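Local coordinates for G-protein interacting protein 1 (Dictyostelium discoideum, PDB 5Z39), which probably binds G-protein beta/gamma subunits, this chain being its TNFAIP8-like domain, an all-helical bundle seen here with phospholipids bound, at residues A68-F73 against K160-E165; K8-E13 against I44-F49; I18-K23 against F152-A157. All coordinates share one frame; numbering follows the deposited sequence.

Contact 1: A68-F73 against K160-E165; sequences ALRDGF and KYTQIE. With PEF (di-palmitoyl-3-sn-phosphatidylethanolamine), chain B.
Y161 CE2 lies over one face of the R70 guanidinium and E165 OE2 over the other, 3.7 Å above the plane and toward its rim, while the backbone oxygens of T162 and I164 sit at its edge. This belongs to the all-helical TNFAIP8-like fold: helix 63-81 packs against segment 160-165, where the last helix gives way to the C-terminal tail. The Y161 ring is only 23° from the guanidinium plane, and E165 offers charge alone, a long salt bridge of 3.7 Å from OE1 to R70 NH1. R70 NH2 is directed at I164 O, at a modelled length too short to trust. The extended arginine chain carries the guanidinium to these backbone oxygens, while NE forms a salt bridge with D66. Inward, F73 presents its ring edge to Y161 CD2, the rings obliquely set. With CG anti to the backbone N (chi1 176°), the Y161 ring also meets PEF C3 at its edge. L69 CD1 lies 3.8 Å from C34 of one acyl chain, and F73 CE1 3.6 Å from C21 of the other.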
loop_
_atom_site.group_PDB
_atom_site.type_symbol
_atom_site.label_atom_id
_atom_site.label_comp_id
_atom_site.label_asym_id
_atom_site.label_seq_id
_atom_site.Cartn_x
_atom_site.Cartn_y
_atom_site.Cartn_z
ATOM N N ALA A 68 8.872 7.061 -1.794
ATOM C CA ALA A 68 9.077 5.620 -1.692
ATOM C C ALA A 68 7.858 4.860 -2.188
ATOM O O ALA A 68 7.995 3.843 -2.877
ATOM C CB ALA A 68 9.405 5.230 -0.251
ATOM N N LEU A 69 6.657 5.345 -1.860
ATOM C CA LEU A 69 5.439 4.708 -2.354
ATOM C C LEU A 69 5.373 4.748 -3.874
ATOM O O LEU A 69 5.031 3.746 -4.516
ATOM C CB LEU A 69 4.207 5.380 -1.748
ATOM C CG LEU A 69 3.842 5.008 -0.311
ATOM C CD1 LEU A 69 2.742 5.921 0.208
ATOM C CD2 LEU A 69 3.421 3.545 -0.233
ATOM N N ARG A 70 5.703 5.896 -4.472
ATOM C CA ARG A 70 5.683 5.997 -5.929
ATOM C C ARG A 70 6.714 5.075 -6.568
ATOM O O ARG A 70 6.443 4.462 -7.608
ATOM C CB ARG A 70 5.915 7.445 -6.358
ATOM C CG ARG A 70 4.775 8.371 -5.979
ATOM C CD ARG A 70 5.099 9.821 -6.278
ATOM N NE ARG A 70 4.143 10.712 -5.632
ATOM C CZ ARG A 70 3.038 11.166 -6.210
ATOM N NH1 ARG A 70 2.748 10.816 -7.456
ATOM N NH2 ARG A 70 2.222 11.971 -5.542
ATOM N N ASP A 71 7.900 4.958 -5.963
ATOM C CA ASP A 71 8.923 4.082 -6.526
ATOM C C ASP A 71 8.510 2.618 -6.432
ATOM O O ASP A 71 8.712 1.846 -7.380
ATOM C CB ASP A 71 10.259 4.311 -5.820
ATOM C CG ASP A 71 11.418 3.648 -6.540
ATOM O OD1 ASP A 71 11.667 3.997 -7.714
ATOM O OD2 ASP A 71 12.080 2.777 -5.935
ATOM N N GLY A 72 7.929 2.218 -5.299
ATOM C CA GLY A 72 7.439 0.855 -5.178
ATOM C C GLY A 72 6.315 0.557 -6.150
ATOM O O GLY A 72 6.244 -0.537 -6.719
ATOM N N PHE A 73 5.424 1.530 -6.361
ATOM C CA PHE A 73 4.344 1.334 -7.322
ATOM C C PHE A 73 4.890 1.207 -8.737
ATOM O O PHE A 73 4.416 0.374 -9.519
ATOM C CB PHE A 73 3.335 2.481 -7.234
ATOM C CG PHE A 73 2.637 2.581 -5.905
ATOM C CD1 PHE A 73 2.695 1.539 -4.991
ATOM C CD2 PHE A 73 1.916 3.717 -5.572
ATOM C CE1 PHE A 73 2.056 1.631 -3.770
ATOM C CE2 PHE A 73 1.271 3.814 -4.351
ATOM C CZ PHE A 73 1.339 2.770 -3.448
ATOM N N LYS A 160 -2.458 5.763 -11.228
ATOM C CA LYS A 160 -3.059 7.084 -11.108
ATOM C C LYS A 160 -2.710 7.772 -9.796
ATOM O O LYS A 160 -2.935 8.981 -9.675
ATOM C CB LYS A 160 -4.576 6.993 -11.277
ATOM C CG LYS A 160 -5.292 6.270 -10.159
ATOM C CD LYS A 160 -6.645 5.762 -10.629
ATOM C CE LYS A 160 -7.465 6.861 -11.283
ATOM N NZ LYS A 160 -8.678 6.316 -11.953
ATOM N N TYR A 161 -2.171 7.047 -8.814
ATOM C CA TYR A 161 -1.600 7.723 -7.654
ATOM C C TYR A 161 -0.266 8.365 -8.009
ATOM O O TYR A 161 0.053 9.458 -7.526
ATOM C CB TYR A 161 -1.427 6.751 -6.487
ATOM C CG TYR A 161 -0.756 7.387 -5.287
ATOM C CD1 TYR A 161 -1.487 8.142 -4.379
ATOM C CD2 TYR A 161 0.611 7.247 -5.073
ATOM C CE1 TYR A 161 -0.879 8.732 -3.286
ATOM C CE2 TYR A 161 1.228 7.836 -3.984
ATOM C CZ TYR A 161 0.477 8.576 -3.094
ATOM O OH TYR A 161 1.083 9.161 -2.008
ATOM N N THR A 162 0.526 7.695 -8.849
ATOM C CA THR A 162 1.786 8.254 -9.318
ATOM C C THR A 162 1.588 9.444 -10.246
ATOM O O THR A 162 2.567 10.127 -10.566
ATOM C CB THR A 162 2.610 7.176 -10.024
ATOM O OG1 THR A 162 1.858 6.634 -11.118
ATOM C CG2 THR A 162 2.960 6.059 -9.053
ATOM N N GLN A 163 0.356 9.708 -10.678
ATOM C CA GLN A 163 0.054 10.890 -11.474
ATOM C C GLN A 163 -0.327 12.090 -10.616
ATOM O O GLN A 163 -0.136 13.234 -11.046
ATOM C CB GLN A 163 -1.077 10.585 -12.458
ATOM C CG GLN A 163 -0.869 9.319 -13.266
ATOM C CD GLN A 163 -2.083 8.957 -14.097
ATOM O OE1 GLN A 163 -2.936 9.802 -14.367
ATOM N NE2 GLN A 163 -2.168 7.697 -14.507
ATOM N N ILE A 164 -0.863 11.856 -9.419
ATOM C CA ILE A 164 -1.187 12.927 -8.483
ATOM C C ILE A 164 0.071 13.313 -7.718
ATOM O O ILE A 164 0.363 12.746 -6.659
ATOM C CB ILE A 164 -2.305 12.504 -7.510
ATOM C CG1 ILE A 164 -3.488 11.910 -8.274
ATOM C CG2 ILE A 164 -2.758 13.684 -6.663
ATOM C CD1 ILE A 164 -4.584 11.376 -7.381
ATOM N N GLU A 165 0.823 14.275 -8.244
ATOM C CA GLU A 165 2.038 14.717 -7.573
ATOM C C GLU A 165 1.689 15.482 -6.302
ATOM O O GLU A 165 0.903 16.434 -6.332
ATOM C CB GLU A 165 2.880 15.583 -8.509
ATOM C CG GLU A 165 4.378 15.361 -8.368
ATOM C CD GLU A 165 4.788 13.931 -8.682
ATOM O OE1 GLU A 165 4.230 13.346 -9.636
ATOM O OE2 GLU A 165 5.664 13.392 -7.970
HETATM C C2 PEF B . -3.971 11.475 -2.139
HETATM C C1 PEF B . -4.589 12.868 -2.247
HETATM N N PEF B . -2.654 16.907 1.408
HETATM C C3 PEF B . -2.473 11.596 -1.890
HETATM C C4 PEF B . -4.209 15.968 -0.218
HETATM C C5 PEF B . -4.020 16.954 0.931
HETATM C C10 PEF B . -4.421 9.274 -1.338
HETATM C C11 PEF B . -4.014 8.328 -0.233
HETATM C C12 PEF B . -3.520 7.013 -0.828
HETATM C C13 PEF B . -2.821 6.158 0.225
HETATM C C14 PEF B . -1.871 5.157 -0.422
HETATM C C15 PEF B . -2.370 3.722 -0.287
HETATM C C16 PEF B . -1.581 2.961 0.773
HETATM C C17 PEF B . -1.745 1.453 0.607
HETATM C C18 PEF B . -0.909 0.930 -0.557
HETATM C C19 PEF B . -1.223 -0.535 -0.842
HETATM C C20 PEF B . -0.644 -0.958 -2.188
HETATM C C21 PEF B . 0.831 -1.322 -2.072
HETATM C C22 PEF B . 0.992 -2.833 -1.987
HETATM C C23 PEF B . 0.548 -3.519 -3.274
HETATM C C24 PEF B . 0.631 -5.035 -3.117
HETATM C C25 PEF B . 0.577 -5.749 -4.451
HETATM C C30 PEF B . -1.922 11.654 0.527
HETATM C C31 PEF B . -0.558 11.781 1.161
HETATM C C32 PEF B . -0.391 10.620 2.134
HETATM C C33 PEF B . 0.938 9.908 1.918
HETATM C C34 PEF B . 0.844 8.434 2.298
HETATM C C35 PEF B . 0.237 8.234 3.683
HETATM C C36 PEF B . 1.116 7.326 4.539
HETATM C C37 PEF B . 0.301 6.235 5.224
HETATM C C38 PEF B . -0.124 5.166 4.223
HETATM C C39 PEF B . -1.087 4.161 4.849
HETATM C C40 PEF B . -0.348 3.027 5.549
HETATM C C41 PEF B . -0.484 1.705 4.795
HETATM C C42 PEF B . 0.393 1.670 3.547
HETATM C C43 PEF B . 0.710 0.237 3.125
HETATM C C44 PEF B . 1.643 0.216 1.918
HETATM C C45 PEF B . 2.235 -1.159 1.701
HETATM O O4 PEF B . -4.660 8.845 -2.454
HETATM O O5 PEF B . -2.779 10.966 1.055
HETATM O O2 PEF B . -4.538 10.704 -1.076
HETATM O O3 PEF B . -2.241 12.355 -0.707
HETATM O O1P PEF B . -7.697 14.446 -0.679
HETATM O O2P PEF B . -6.023 15.314 -2.468
HETATM O O3P PEF B . -5.624 13.097 -1.289
HETATM O O4P PEF B . -5.438 15.282 0.000
HETATM P P PEF B . -6.276 14.571 -1.175
#

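Contact 2: K8-E13 against I44-F49; sequences KLIPEE and ILIKVF. With PEF (di-palmitoyl-3-sn-phosphatidylethanolamine), chain B.
The backbone bond from F49 N to L45 O, 2.9 Å long, closes one turn of helix 31-53 and places the side chains of L45 and F49 in line, both directed at segment 8-13. No hydrogen bond crosses between the segments; the meeting is apolar. I10 is its centre: CD1 touches L45 CD2 and I46 CD1, each at 3.6 Å, and approaches the F49 ring at its edge. The isoleucine sets CG1 beside the backbone N (chi1 -60°), which sends the long branch across to the helix, and L45 meets it at about a right angle. I46 CD1 is shared, for L9 CB rests 3.5 Å from it on the more exposed side. In the TNFAIP8-like helical bundle this is where the N-terminal link enters helix 12-28, beside the head of the bound phospholipid. P11 takes the N-cap position, just before that helix, where a proline ring without N-H is well tolerated; its CD packs 3.6 Å from F49 CE2, obliquely to the ring, while its CG abuts the PEF phosphate. F49 thus touches both P11 and the lipid, its CZ beside O5, the carbonyl oxygen of one ester. An alanine here would remove the ring and is likely to open a gap beside P11 CD and the ester of PEF, with I10 CD1 losing one of its neighbours. Deeper along the same helix, the wholly apolar I44 suits the hydrocarbon region, its CG2 lying 3.7 Å from C39 of an acyl chain, and L45 CD2 reaches C11 of the other chain.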
loop_
_atom_site.group_PDB
_atom_site.type_symbol
_atom_site.label_atom_id
_atom_site.label_comp_id
_atom_site.label_asym_id
_atom_site.label_seq_id
_atom_site.Cartn_x
_atom_site.Cartn_y
_atom_site.Cartn_z
ATOM N N LYS A 8 -15.637 7.444 3.716
ATOM C CA LYS A 8 -16.048 8.730 3.162
ATOM C C LYS A 8 -14.977 9.797 3.363
ATOM O O LYS A 8 -14.821 10.683 2.515
ATOM C CB LYS A 8 -17.370 9.181 3.784
ATOM N N LEU A 9 -14.226 9.728 4.459
ATOM C CA LEU A 9 -13.154 10.687 4.704
ATOM C C LEU A 9 -11.898 10.392 3.893
ATOM O O LEU A 9 -10.845 10.974 4.173
ATOM C CB LEU A 9 -12.812 10.723 6.193
ATOM C CG LEU A 9 -13.963 11.058 7.141
ATOM C CD1 LEU A 9 -13.983 10.081 8.303
ATOM C CD2 LEU A 9 -13.836 12.489 7.634
ATOM N N ILE A 10 -11.993 9.513 2.901
ATOM C CA ILE A 10 -10.869 9.122 2.056
ATOM C C ILE A 10 -11.154 9.614 0.642
ATOM O O ILE A 10 -12.311 9.569 0.198
ATOM C CB ILE A 10 -10.662 7.598 2.091
ATOM C CG1 ILE A 10 -10.383 7.125 3.519
ATOM C CG2 ILE A 10 -9.535 7.172 1.167
ATOM C CD1 ILE A 10 -8.975 7.388 3.978
ATOM N N PRO A 11 -10.157 10.111 -0.088
ATOM C CA PRO A 11 -10.373 10.443 -1.502
ATOM C C PRO A 11 -10.804 9.218 -2.295
ATOM O O PRO A 11 -10.608 8.073 -1.881
ATOM C CB PRO A 11 -9.004 10.951 -1.965
ATOM C CG PRO A 11 -8.334 11.412 -0.721
ATOM C CD PRO A 11 -8.826 10.529 0.385
ATOM N N GLU A 12 -11.404 9.475 -3.461
ATOM C CA GLU A 12 -11.907 8.380 -4.284
ATOM C C GLU A 12 -10.773 7.478 -4.760
ATOM O O GLU A 12 -10.944 6.256 -4.862
ATOM C CB GLU A 12 -12.695 8.931 -5.473
ATOM C CG GLU A 12 -13.085 7.884 -6.516
ATOM C CD GLU A 12 -14.269 7.020 -6.098
ATOM O OE1 GLU A 12 -14.356 6.630 -4.915
ATOM O OE2 GLU A 12 -15.119 6.726 -6.964
ATOM N N GLU A 13 -9.606 8.059 -5.049
ATOM C CA GLU A 13 -8.455 7.239 -5.413
ATOM C C GLU A 13 -8.034 6.338 -4.260
ATOM O O GLU A 13 -7.586 5.207 -4.484
ATOM C CB GLU A 13 -7.290 8.127 -5.861
ATOM C CG GLU A 13 -7.009 9.316 -4.954
ATOM C CD GLU A 13 -7.763 10.567 -5.372
ATOM O OE1 GLU A 13 -8.775 10.442 -6.096
ATOM O OE2 GLU A 13 -7.341 11.676 -4.980
ATOM N N ILE A 44 -4.966 4.455 9.619
ATOM C CA ILE A 44 -3.733 5.209 9.402
ATOM C C ILE A 44 -4.007 6.443 8.554
ATOM O O ILE A 44 -3.602 7.559 8.899
ATOM C CB ILE A 44 -2.663 4.318 8.750
ATOM C CG1 ILE A 44 -2.301 3.145 9.662
ATOM C CG2 ILE A 44 -1.433 5.142 8.394
ATOM C CD1 ILE A 44 -1.644 1.992 8.919
ATOM N N LEU A 45 -4.700 6.258 7.427
ATOM C CA LEU A 45 -4.921 7.368 6.507
ATOM C C LEU A 45 -5.794 8.449 7.135
ATOM O O LEU A 45 -5.549 9.643 6.929
ATOM C CB LEU A 45 -5.544 6.855 5.209
ATOM C CG LEU A 45 -5.029 7.498 3.920
ATOM C CD1 LEU A 45 -3.509 7.457 3.870
ATOM C CD2 LEU A 45 -5.626 6.809 2.702
ATOM N N ILE A 46 -6.809 8.055 7.908
ATOM C CA ILE A 46 -7.654 9.042 8.578
ATOM C C ILE A 46 -6.837 9.838 9.589
ATOM O O ILE A 46 -6.895 11.074 9.626
ATOM C CB ILE A 46 -8.860 8.358 9.248
ATOM C CG1 ILE A 46 -9.775 7.735 8.195
ATOM C CG2 ILE A 46 -9.641 9.358 10.093
ATOM C CD1 ILE A 46 -10.136 8.681 7.090
ATOM N N LYS A 47 -6.064 9.140 10.425
ATOM C CA LYS A 47 -5.263 9.825 11.434
ATOM C C LYS A 47 -4.243 10.759 10.793
ATOM O O LYS A 47 -3.992 11.859 11.301
ATOM C CB LYS A 47 -4.567 8.802 12.331
ATOM C CG LYS A 47 -5.237 8.603 13.681
ATOM C CD LYS A 47 -5.181 9.875 14.516
ATOM C CE LYS A 47 -5.701 9.638 15.928
ATOM N NZ LYS A 47 -4.875 8.647 16.678
ATOM N N VAL A 48 -3.647 10.341 9.675
ATOM C CA VAL A 48 -2.684 11.191 8.981
ATOM C C VAL A 48 -3.379 12.417 8.402
ATOM O O VAL A 48 -2.915 13.551 8.574
ATOM C CB VAL A 48 -1.951 10.391 7.888
ATOM C CG1 VAL A 48 -1.210 11.328 6.948
ATOM C CG2 VAL A 48 -0.987 9.399 8.517
ATOM N N PHE A 49 -4.499 12.206 7.706
ATOM C CA PHE A 49 -5.244 13.322 7.131
ATOM C C PHE A 49 -5.638 14.328 8.202
ATOM O O PHE A 49 -5.563 15.542 7.981
ATOM C CB PHE A 49 -6.485 12.807 6.399
ATOM C CG PHE A 49 -6.214 12.338 4.998
ATOM C CD1 PHE A 49 -5.284 12.986 4.202
ATOM C CD2 PHE A 49 -6.890 11.248 4.478
ATOM C CE1 PHE A 49 -5.034 12.556 2.911
ATOM C CE2 PHE A 49 -6.644 10.812 3.190
ATOM C CZ PHE A 49 -5.716 11.466 2.405
HETATM C C2 PEF B . -3.971 11.475 -2.139
HETATM C C1 PEF B . -4.589 12.868 -2.247
HETATM N N PEF B . -2.654 16.907 1.408
HETATM C C3 PEF B . -2.473 11.596 -1.890
HETATM C C4 PEF B . -4.209 15.968 -0.218
HETATM C C5 PEF B . -4.020 16.954 0.931
HETATM C C10 PEF B . -4.421 9.274 -1.338
HETATM C C11 PEF B . -4.014 8.328 -0.233
HETATM C C12 PEF B . -3.520 7.013 -0.828
HETATM C C13 PEF B . -2.821 6.158 0.225
HETATM C C14 PEF B . -1.871 5.157 -0.422
HETATM C C15 PEF B . -2.370 3.722 -0.287
HETATM C C16 PEF B . -1.581 2.961 0.773
HETATM C C17 PEF B . -1.745 1.453 0.607
HETATM C C18 PEF B . -0.909 0.930 -0.557
HETATM C C19 PEF B . -1.223 -0.535 -0.842
HETATM C C20 PEF B . -0.644 -0.958 -2.188
HETATM C C21 PEF B . 0.831 -1.322 -2.072
HETATM C C22 PEF B . 0.992 -2.833 -1.987
HETATM C C23 PEF B . 0.548 -3.519 -3.274
HETATM C C24 PEF B . 0.631 -5.035 -3.117
HETATM C C25 PEF B . 0.577 -5.749 -4.451
HETATM C C30 PEF B . -1.922 11.654 0.527
HETATM C C31 PEF B . -0.558 11.781 1.161
HETATM C C32 PEF B . -0.391 10.620 2.134
HETATM C C33 PEF B . 0.938 9.908 1.918
HETATM C C34 PEF B . 0.844 8.434 2.298
HETATM C C35 PEF B . 0.237 8.234 3.683
HETATM C C36 PEF B . 1.116 7.326 4.539
HETATM C C37 PEF B . 0.301 6.235 5.224
HETATM C C38 PEF B . -0.124 5.166 4.223
HETATM C C39 PEF B . -1.087 4.161 4.849
HETATM C C40 PEF B . -0.348 3.027 5.549
HETATM C C41 PEF B . -0.484 1.705 4.795
HETATM C C42 PEF B . 0.393 1.670 3.547
HETATM C C43 PEF B . 0.710 0.237 3.125
HETATM C C44 PEF B . 1.643 0.216 1.918
HETATM C C45 PEF B . 2.235 -1.159 1.701
HETATM O O4 PEF B . -4.660 8.845 -2.454
HETATM O O5 PEF B . -2.779 10.966 1.055
HETATM O O2 PEF B . -4.538 10.704 -1.076
HETATM O O3 PEF B . -2.241 12.355 -0.707
HETATM O O1P PEF B . -7.697 14.446 -0.679
HETATM O O2P PEF B . -6.023 15.314 -2.468
HETATM O O3P PEF B . -5.624 13.097 -1.289
HETATM O O4P PEF B . -5.438 15.282 0.000
HETATM P P PEF B . -6.276 14.571 -1.175
#

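Contact 3: I18-K23 against F152-A157; sequences IGSVKK and FLLISA. With PEF (di-palmitoyl-3-sn-phosphatidylethanolamine), chain B.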
loop_
_atom_site.group_PDB
_atom_site.type_symbol
_atom_site.label_atom_id
_atom_site.label_comp_id
_atom_site.label_asym_id
_atom_site.label_seq_id
_atom_site.Cartn_x
_atom_site.Cartn_y
_atom_site.Cartn_z
ATOM N N ILE A 18 -7.640 1.015 -1.955
ATOM C CA ILE A 18 -7.904 0.120 -0.831
ATOM C C ILE A 18 -8.848 -1.004 -1.239
ATOM O O ILE A 18 -8.728 -2.135 -0.754
ATOM C CB ILE A 18 -8.455 0.916 0.371
ATOM C CG1 ILE A 18 -7.402 1.898 0.889
ATOM C CG2 ILE A 18 -8.876 -0.021 1.495
ATOM C CD1 ILE A 18 -7.920 2.843 1.951
ATOM N N GLY A 19 -9.793 -0.722 -2.138
ATOM C CA GLY A 19 -10.692 -1.768 -2.598
ATOM C C GLY A 19 -9.973 -2.845 -3.387
ATOM O O GLY A 19 -10.141 -4.043 -3.128
ATOM N N SER A 20 -9.154 -2.435 -4.361
ATOM C CA SER A 20 -8.407 -3.412 -5.148
ATOM C C SER A 20 -7.414 -4.180 -4.278
ATOM O O SER A 20 -7.253 -5.400 -4.431
ATOM C CB SER A 20 -7.690 -2.713 -6.305
ATOM O OG SER A 20 -6.941 -1.600 -5.851
ATOM N N VAL A 21 -6.746 -3.482 -3.356
ATOM C CA VAL A 21 -5.838 -4.146 -2.424
ATOM C C VAL A 21 -6.589 -5.196 -1.614
ATOM O O VAL A 21 -6.131 -6.334 -1.465
ATOM C CB VAL A 21 -5.156 -3.112 -1.509
ATOM C CG1 VAL A 21 -4.570 -3.787 -0.282
ATOM C CG2 VAL A 21 -4.072 -2.369 -2.264
ATOM N N LYS A 22 -7.761 -4.828 -1.088
ATOM C CA LYS A 22 -8.546 -5.772 -0.299
ATOM C C LYS A 22 -8.937 -6.990 -1.126
ATOM O O LYS A 22 -8.897 -8.122 -0.631
ATOM C CB LYS A 22 -9.789 -5.087 0.267
ATOM C CG LYS A 22 -10.631 -5.995 1.155
ATOM C CD LYS A 22 -11.982 -5.378 1.487
ATOM C CE LYS A 22 -12.826 -6.339 2.311
ATOM N NZ LYS A 22 -14.217 -5.849 2.504
ATOM N N LYS A 23 -9.322 -6.778 -2.388
ATOM C CA LYS A 23 -9.599 -7.909 -3.269
ATOM C C LYS A 23 -8.380 -8.817 -3.394
ATOM O O LYS A 23 -8.499 -10.050 -3.320
ATOM C CB LYS A 23 -10.037 -7.406 -4.645
ATOM C CG LYS A 23 -11.429 -7.847 -5.066
ATOM C CD LYS A 23 -11.426 -9.284 -5.557
ATOM C CE LYS A 23 -12.702 -9.613 -6.316
ATOM N NZ LYS A 23 -12.623 -10.947 -6.974
ATOM N N PHE A 152 -4.917 -6.234 -12.401
ATOM C CA PHE A 152 -4.981 -5.120 -13.342
ATOM C C PHE A 152 -5.614 -3.893 -12.696
ATOM O O PHE A 152 -5.155 -2.764 -12.907
ATOM C CB PHE A 152 -5.759 -5.540 -14.591
ATOM C CG PHE A 152 -5.895 -4.455 -15.620
ATOM C CD1 PHE A 152 -4.871 -4.202 -16.518
ATOM C CD2 PHE A 152 -7.052 -3.694 -15.697
ATOM C CE1 PHE A 152 -4.994 -3.204 -17.470
ATOM C CE2 PHE A 152 -7.180 -2.694 -16.646
ATOM C CZ PHE A 152 -6.149 -2.450 -17.534
ATOM N N LEU A 153 -6.665 -4.096 -11.900
ATOM C CA LEU A 153 -7.300 -2.978 -11.208
ATOM C C LEU A 153 -6.364 -2.364 -10.178
ATOM O O LEU A 153 -6.333 -1.140 -10.010
ATOM C CB LEU A 153 -8.596 -3.439 -10.542
ATOM C CG LEU A 153 -9.794 -3.685 -11.457
ATOM C CD1 LEU A 153 -10.922 -4.345 -10.685
ATOM C CD2 LEU A 153 -10.258 -2.379 -12.083
ATOM N N LEU A 154 -5.596 -3.199 -9.477
ATOM C CA LEU A 154 -4.671 -2.689 -8.471
ATOM C C LEU A 154 -3.547 -1.887 -9.115
ATOM O O LEU A 154 -3.231 -0.778 -8.668
ATOM C CB LEU A 154 -4.111 -3.844 -7.642
ATOM C CG LEU A 154 -3.034 -3.476 -6.620
ATOM C CD1 LEU A 154 -3.488 -2.310 -5.758
ATOM C CD2 LEU A 154 -2.686 -4.679 -5.755
ATOM N N ILE A 155 -2.927 -2.434 -10.165
ATOM C CA ILE A 155 -1.856 -1.714 -10.850
ATOM C C ILE A 155 -2.387 -0.420 -11.451
ATOM O O ILE A 155 -1.736 0.631 -11.376
ATOM C CB ILE A 155 -1.204 -2.616 -11.915
ATOM C CG1 ILE A 155 -0.494 -3.796 -11.247
ATOM C CG2 ILE A 155 -0.226 -1.823 -12.769
ATOM C CD1 ILE A 155 0.611 -3.392 -10.289
ATOM N N SER A 156 -3.583 -0.469 -12.045
ATOM C CA SER A 156 -4.200 0.748 -12.565
ATOM C C SER A 156 -4.442 1.769 -11.461
ATOM O O SER A 156 -4.307 2.975 -11.692
ATOM C CB SER A 156 -5.512 0.413 -13.276
ATOM O OG SER A 156 -5.279 -0.397 -14.418
ATOM N N ALA A 157 -4.788 1.309 -10.257
ATOM C CA ALA A 157 -4.971 2.231 -9.142
ATOM C C ALA A 157 -3.645 2.842 -8.705
ATOM O O ALA A 157 -3.573 4.044 -8.417
ATOM C CB ALA A 157 -5.647 1.513 -7.975
HETATM C C2 PEF B . -3.971 11.475 -2.139
HETATM C C1 PEF B . -4.589 12.868 -2.247
HETATM N N PEF B . -2.654 16.907 1.408
HETATM C C3 PEF B . -2.473 11.596 -1.890
HETATM C C4 PEF B . -4.209 15.968 -0.218
HETATM C C5 PEF B . -4.020 16.954 0.931
HETATM C C10 PEF B . -4.421 9.274 -1.338
HETATM C C11 PEF B . -4.014 8.328 -0.233
HETATM C C12 PEF B . -3.520 7.013 -0.828
HETATM C C13 PEF B . -2.821 6.158 0.225
HETATM C C14 PEF B . -1.871 5.157 -0.422
HETATM C C15 PEF B . -2.370 3.722 -0.287
HETATM C C16 PEF B . -1.581 2.961 0.773
HETATM C C17 PEF B . -1.745 1.453 0.607
HETATM C C18 PEF B . -0.909 0.930 -0.557
HETATM C C19 PEF B . -1.223 -0.535 -0.842
HETATM C C20 PEF B . -0.644 -0.958 -2.188
HETATM C C21 PEF B . 0.831 -1.322 -2.072
HETATM C C22 PEF B . 0.992 -2.833 -1.987
HETATM C C23 PEF B . 0.548 -3.519 -3.274
HETATM C C24 PEF B . 0.631 -5.035 -3.117
HETATM C C25 PEF B . 0.577 -5.749 -4.451
HETATM C C30 PEF B . -1.922 11.654 0.527
HETATM C C31 PEF B . -0.558 11.781 1.161
HETATM C C32 PEF B . -0.391 10.620 2.134
HETATM C C33 PEF B . 0.938 9.908 1.918
HETATM C C34 PEF B . 0.844 8.434 2.298
HETATM C C35 PEF B . 0.237 8.234 3.683
HETATM C C36 PEF B . 1.116 7.326 4.539
HETATM C C37 PEF B . 0.301 6.235 5.224
HETATM C C38 PEF B . -0.124 5.166 4.223
HETATM C C39 PEF B . -1.087 4.161 4.849
HETATM C C40 PEF B . -0.348 3.027 5.549
HETATM C C41 PEF B . -0.484 1.705 4.795
HETATM C C42 PEF B . 0.393 1.670 3.547
HETATM C C43 PEF B . 0.710 0.237 3.125
HETATM C C44 PEF B . 1.643 0.216 1.918
HETATM C C45 PEF B . 2.235 -1.159 1.701
HETATM O O4 PEF B . -4.660 8.845 -2.454
HETATM O O5 PEF B . -2.779 10.966 1.055
HETATM O O2 PEF B . -4.538 10.704 -1.076
HETATM O O3 PEF B . -2.241 12.355 -0.707
HETATM O O1P PEF B . -7.697 14.446 -0.679
HETATM O O2P PEF B . -6.023 15.314 -2.468
HETATM O O3P PEF B . -5.624 13.097 -1.289
HETATM O O4P PEF B . -5.438 15.282 0.000
HETATM P P PEF B . -6.276 14.571 -1.175
#
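Segments 18-23 and 152-157, each on a longer helix, run roughly antiparallel, at 146°, with axes 8.6 Å apart and the CA atoms of S20 and L154 only 5.1 Å from each other. So close an approach favours a small side chain. S20 has one: its CB lies directly against the backbone of L154, 3.7 Å from CA, and L153 CB borders it on the solvent side. The hydroxyl turns to the space between its own backbone N and carbonyl carbon (chi1 51°), and there hydrogen-bonds carbonyl oxygens of its own helix, L17 O and E16 O. The polar atom is therefore satisfied although buried, and it can pack against carbon, with L154 CD1 3.5 Å from OG and A157 CB a little farther. In the TNFAIP8-like bundle this pairing joins helix 12-28 to helix 148-161, the last one. L154 CD1 also meets V21 CG2 at 3.5 Å, the two side chains crossing obliquely. Both belong to the lining of the lipid site: V21 CG2 touches C19 of PEF, and L154 CD2 lies 3.7 Å from C25, the end of the same acyl chain. At the outer margin, K23 NZ forms a salt bridge with D150.

All three contacts border the same PEF molecule at different depths. Contact 2 stands at the headgroup and esters and reaches mid-chain, contact 1 by the glycerol and along the acyl chains, contact 3 around one chain and its end. Contact 3 is the buried one, a close helix pairing built on a serine and aliphatic groups; contacts 1 and 2 are partly buried. Contact 1 alone sets a charged side chain against backbone oxygens and a carboxylate, whereas contact 2 is apolar between its segments. Contacts 2 and 3 share helix 12-28, and contacts 1 and 3 share helix 148-161. Contacts 1 and 2 touch directly, I164 CD1 lying 3.7 Å from E13 OE2.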